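Probable glucarate dehydratase (Mycobacterium smegmatis str. MC2 155, PDB 3VDG) probably dehydrates D-glucarate or a related acid sugar, as a metal-dependent member of the enolase superfamily. Local coordinates at residues A[78-81]-A[82-86]; A[327-330]-A[331-335]. All coordinates share one frame; numbering follows the deposited sequence.

Contact 1 (A[78-81]-A[82-86]); sequences DTVH and LERLQ
His81 and Leu85, one turn apart in the first coils of helix 79-92, make the tightly packed side of this contact. CG of Leu85 lies over one face of the imidazole, 4.2 Å from the ring centroid and toward the rim, a CH-pi contact in which the leucine methine presents its C-H to the ring in a buried place. The ring reaches this place because CG of His81 stands anti to the backbone N (chi1 -165°). Both ring nitrogens are engaged: NE2 bonds to Thr75 OG1, at the end of strand 70-75, while ND1 lies 2.7 Å from the oxygen of a water that also accepts from NH1 of Arg84, 2.8 Å away. One water thus joins two side chains three residues apart, about one turn along the helix. Asp78 holds the N-cap position without capping the helix; its buried carboxylate is satisfied instead by the backbone N of Gly121 and of Arg425.

Val80 CG2 sits over the centre of the Arg84 guanidinium, 3.7 Å from CZ, so a methyl covers one face of the flat cation while NH2 forms a salt bridge with Asp118. The solvent side is looser: the side chains of Thr79 and Glu83 run alongside each other, and CG2 of Thr79 comes no nearer to OE2 of Glu83 than 4.0 Å.

Arg84 and Leu85 rest on helix 131-151, through Val131 and Val135 and through Pro138 and Phe139 respectively, and Leu82 lies with Leu85 on strands 30-41 and 55-65 of the antiparallel sheet.

Contact 2 (A[327-330]-A[331-335]); sequences RLLA and GICDT
Residues 327-330 and 331-335 are consecutive turns of alpha-helix 323-336, joined by four i to i+4 backbone bonds. The helix belongs to the (β/α)-barrel typical of the enolase superfamily and follows strand 312-315. Gly331 N donates to Arg327 O at 3.1 Å, and Cys333 N donates to Leu329 O with an angle of 170° at the hydrogen.

Leu328 and Ile332 cross at an angle on one side of the helix, their CD1 methyls 3.9 Å apart. With CG of Leu328 anti to its own N (chi1 166°) and CG1 of Ile332 beside its N, the two chains lean together. Such branched hydrocarbons suit this site, because Leu328 and Ile332 also pack on Leu328 and Ile332 of the second subunit, where NH2 of Arg327 bonds to OE1 of Gln324 of that subunit.

The buried inner side carries Leu329 and Cys333, with Leu329 CD1 4.0 Å from SG of Cys333; both side chains touch strand 312-315, at Ser315 and Val313 respectively. Ala330, smaller still, is buried too, and its carbonyl oxygen accepts from Asn364 ND2 as well as from Asp334 N, 3.0 Å away.

Gly331 O takes two bonds from Thr335, whose N and hydroxyl approach from opposite faces of the carbonyl plane, the hydroxyl OG1 donating at 2.8 Å.

How the contacts relate
From the N terminus, the chain first builds the three-stranded antiparallel sheet, and contact 1 follows shortly after its last strand, 70-75, in the opening turns of helix 79-92. It belongs to the N-terminal part of the fold, where that helix packs against both the sheet and helix 131-151. Contact 2 comes much later, in helix 323-336 of the barrel, between strands 312-315 and 339-342, and on the face toward the second subunit. Each is local to one helix, so neither closes a long loop; they lie in series, without nesting or crossing. The centres of contacts 1 and 2 are about 29 Å apart. Their nearest atoms are about 17 Å apart.

Contact 1 (A[78-81]-A[82-86])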
# COMPACT_ATOMS: atom_id res chain seq x y z
N ASP A 78 -23.87 11.74 -10.84
CA ASP A 78 -24.58 12.92 -10.31
C ASP A 78 -24.05 14.21 -10.94
O ASP A 78 -22.89 14.30 -11.30
CB ASP A 78 -24.46 13.00 -8.78
CG ASP A 78 -25.29 11.93 -8.06
OD1 ASP A 78 -25.80 10.98 -8.70
OD2 ASP A 78 -25.43 12.05 -6.82
N THR A 79 -24.92 15.22 -11.05
CA THR A 79 -24.56 16.52 -11.63
C THR A 79 -23.22 17.11 -11.15
O THR A 79 -22.35 17.45 -11.95
CB THR A 79 -25.68 17.55 -11.34
OG1 THR A 79 -26.89 17.07 -11.93
CG2 THR A 79 -25.32 18.91 -11.92
N VAL A 80 -23.08 17.26 -9.84
CA VAL A 80 -21.88 17.90 -9.29
C VAL A 80 -20.63 17.03 -9.56
O VAL A 80 -19.54 17.55 -9.78
CB VAL A 80 -22.07 18.18 -7.79
CG1 VAL A 80 -22.40 16.90 -7.04
CG2 VAL A 80 -20.82 18.83 -7.21
N HIS A 81 -20.79 15.71 -9.55
CA HIS A 81 -19.67 14.81 -9.86
C HIS A 81 -19.22 14.97 -11.30
O HIS A 81 -18.03 14.98 -11.58
CB HIS A 81 -20.07 13.35 -9.57
CG HIS A 81 -18.89 12.39 -9.51
ND1 HIS A 81 -17.86 12.54 -8.66
CD2 HIS A 81 -18.64 11.20 -10.21
CE1 HIS A 81 -16.98 11.52 -8.82
NE2 HIS A 81 -17.46 10.70 -9.77
N LEU A 82 -20.16 15.07 -12.23
CA LEU A 82 -19.80 15.31 -13.64
C LEU A 82 -18.97 16.58 -13.85
O LEU A 82 -18.02 16.61 -14.65
CB LEU A 82 -21.05 15.37 -14.53
CG LEU A 82 -21.84 14.07 -14.68
CD1 LEU A 82 -23.02 14.31 -15.61
CD2 LEU A 82 -20.96 12.95 -15.21
N GLU A 83 -19.35 17.64 -13.14
CA GLU A 83 -18.58 18.89 -13.16
C GLU A 83 -17.19 18.69 -12.59
O GLU A 83 -16.21 19.22 -13.12
CB GLU A 83 -19.28 19.97 -12.32
CG GLU A 83 -20.65 20.36 -12.84
CD GLU A 83 -21.39 21.31 -11.91
OE1 GLU A 83 -20.85 21.64 -10.83
OE2 GLU A 83 -22.51 21.72 -12.26
N ARG A 84 -17.09 17.95 -11.49
CA ARG A 84 -15.77 17.67 -10.92
C ARG A 84 -14.92 16.84 -11.87
O ARG A 84 -13.71 17.07 -12.00
CB ARG A 84 -15.88 16.97 -9.57
CG ARG A 84 -16.31 17.93 -8.46
CD ARG A 84 -16.83 17.17 -7.25
NE ARG A 84 -17.26 18.08 -6.18
CZ ARG A 84 -17.99 17.72 -5.13
NH1 ARG A 84 -18.37 16.46 -4.98
NH2 ARG A 84 -18.33 18.62 -4.22
N LEU A 85 -15.54 15.86 -12.53
CA LEU A 85 -14.80 15.02 -13.46
C LEU A 85 -14.25 15.88 -14.60
O LEU A 85 -13.13 15.66 -15.06
CB LEU A 85 -15.68 13.91 -14.02
CG LEU A 85 -16.13 12.84 -13.03
CD1 LEU A 85 -17.14 11.91 -13.70
CD2 LEU A 85 -14.93 12.06 -12.50
N GLN A 86 -15.02 16.85 -15.05
CA GLN A 86 -14.58 17.75 -16.14
C GLN A 86 -13.41 18.59 -15.66
O GLN A 86 -12.48 18.75 -16.36
CB GLN A 86 -15.73 18.65 -16.62
CG GLN A 86 -16.78 17.90 -17.42
CD GLN A 86 -16.21 17.32 -18.71
OE1 GLN A 86 -15.39 17.95 -19.37
NE2 GLN A 86 -16.64 16.12 -19.06
O HOH W 1 -18.23 14.15 -6.49

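Contact 2 (A[327-330]-A[331-335])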
# COMPACT_ATOMS: atom_id res chain seq x y z
N ARG A 327 -5.43 -1.42 -2.95
CA ARG A 327 -4.37 -2.32 -2.52
C ARG A 327 -3.75 -1.82 -1.20
O ARG A 327 -3.42 -2.60 -0.33
CB ARG A 327 -3.31 -2.42 -3.62
CG ARG A 327 -2.12 -3.28 -3.23
CD ARG A 327 -1.02 -3.25 -4.29
NE ARG A 327 -0.06 -4.33 -4.08
CZ ARG A 327 1.09 -4.45 -4.73
NH1 ARG A 327 1.89 -5.48 -4.47
NH2 ARG A 327 1.42 -3.53 -5.64
N LEU A 328 -3.60 -0.50 -1.06
CA LEU A 328 -3.10 0.07 0.18
C LEU A 328 -4.08 -0.24 1.32
O LEU A 328 -3.68 -0.71 2.37
CB LEU A 328 -2.89 1.57 0.05
CG LEU A 328 -2.69 2.32 1.39
CD1 LEU A 328 -1.45 1.82 2.14
CD2 LEU A 328 -2.61 3.81 1.16
N LEU A 329 -5.37 -0.00 1.09
CA LEU A 329 -6.38 -0.35 2.11
C LEU A 329 -6.23 -1.81 2.51
O LEU A 329 -6.30 -2.15 3.71
CB LEU A 329 -7.80 -0.11 1.56
CG LEU A 329 -8.91 -0.64 2.48
CD1 LEU A 329 -8.91 0.11 3.81
CD2 LEU A 329 -10.26 -0.49 1.79
N ALA A 330 -6.01 -2.69 1.53
CA ALA A 330 -5.92 -4.12 1.83
C ALA A 330 -4.76 -4.41 2.76
O ALA A 330 -4.89 -5.21 3.68
CB ALA A 330 -5.79 -4.96 0.54
N GLY A 331 -3.61 -3.77 2.51
CA GLY A 331 -2.42 -3.95 3.33
C GLY A 331 -2.61 -3.37 4.73
O GLY A 331 -2.14 -3.93 5.71
N ILE A 332 -3.33 -2.27 4.84
CA ILE A 332 -3.62 -1.72 6.17
C ILE A 332 -4.51 -2.69 6.96
O ILE A 332 -4.26 -2.96 8.12
CB ILE A 332 -4.31 -0.34 6.09
CG1 ILE A 332 -3.36 0.71 5.52
CG2 ILE A 332 -4.81 0.08 7.46
CD1 ILE A 332 -4.07 1.98 5.05
N CYS A 333 -5.55 -3.21 6.31
CA CYS A 333 -6.43 -4.20 6.95
C CYS A 333 -5.64 -5.42 7.42
O CYS A 333 -5.79 -5.87 8.57
CB CYS A 333 -7.55 -4.64 6.01
SG CYS A 333 -8.77 -3.32 5.80
N ASP A 334 -4.80 -5.95 6.55
CA ASP A 334 -3.97 -7.10 6.92
C ASP A 334 -3.11 -6.76 8.13
O ASP A 334 -3.02 -7.53 9.08
CB ASP A 334 -3.07 -7.51 5.76
CG ASP A 334 -2.48 -8.91 5.95
OD1 ASP A 334 -3.13 -9.75 6.59
OD2 ASP A 334 -1.36 -9.16 5.47
N THR A 335 -2.49 -5.58 8.12
CA THR A 335 -1.59 -5.18 9.21
C THR A 335 -2.33 -5.04 10.54
O THR A 335 -1.84 -5.44 11.58
CB THR A 335 -0.93 -3.83 8.87
OG1 THR A 335 -0.13 -4.00 7.70
CG2 THR A 335 -0.04 -3.33 10.01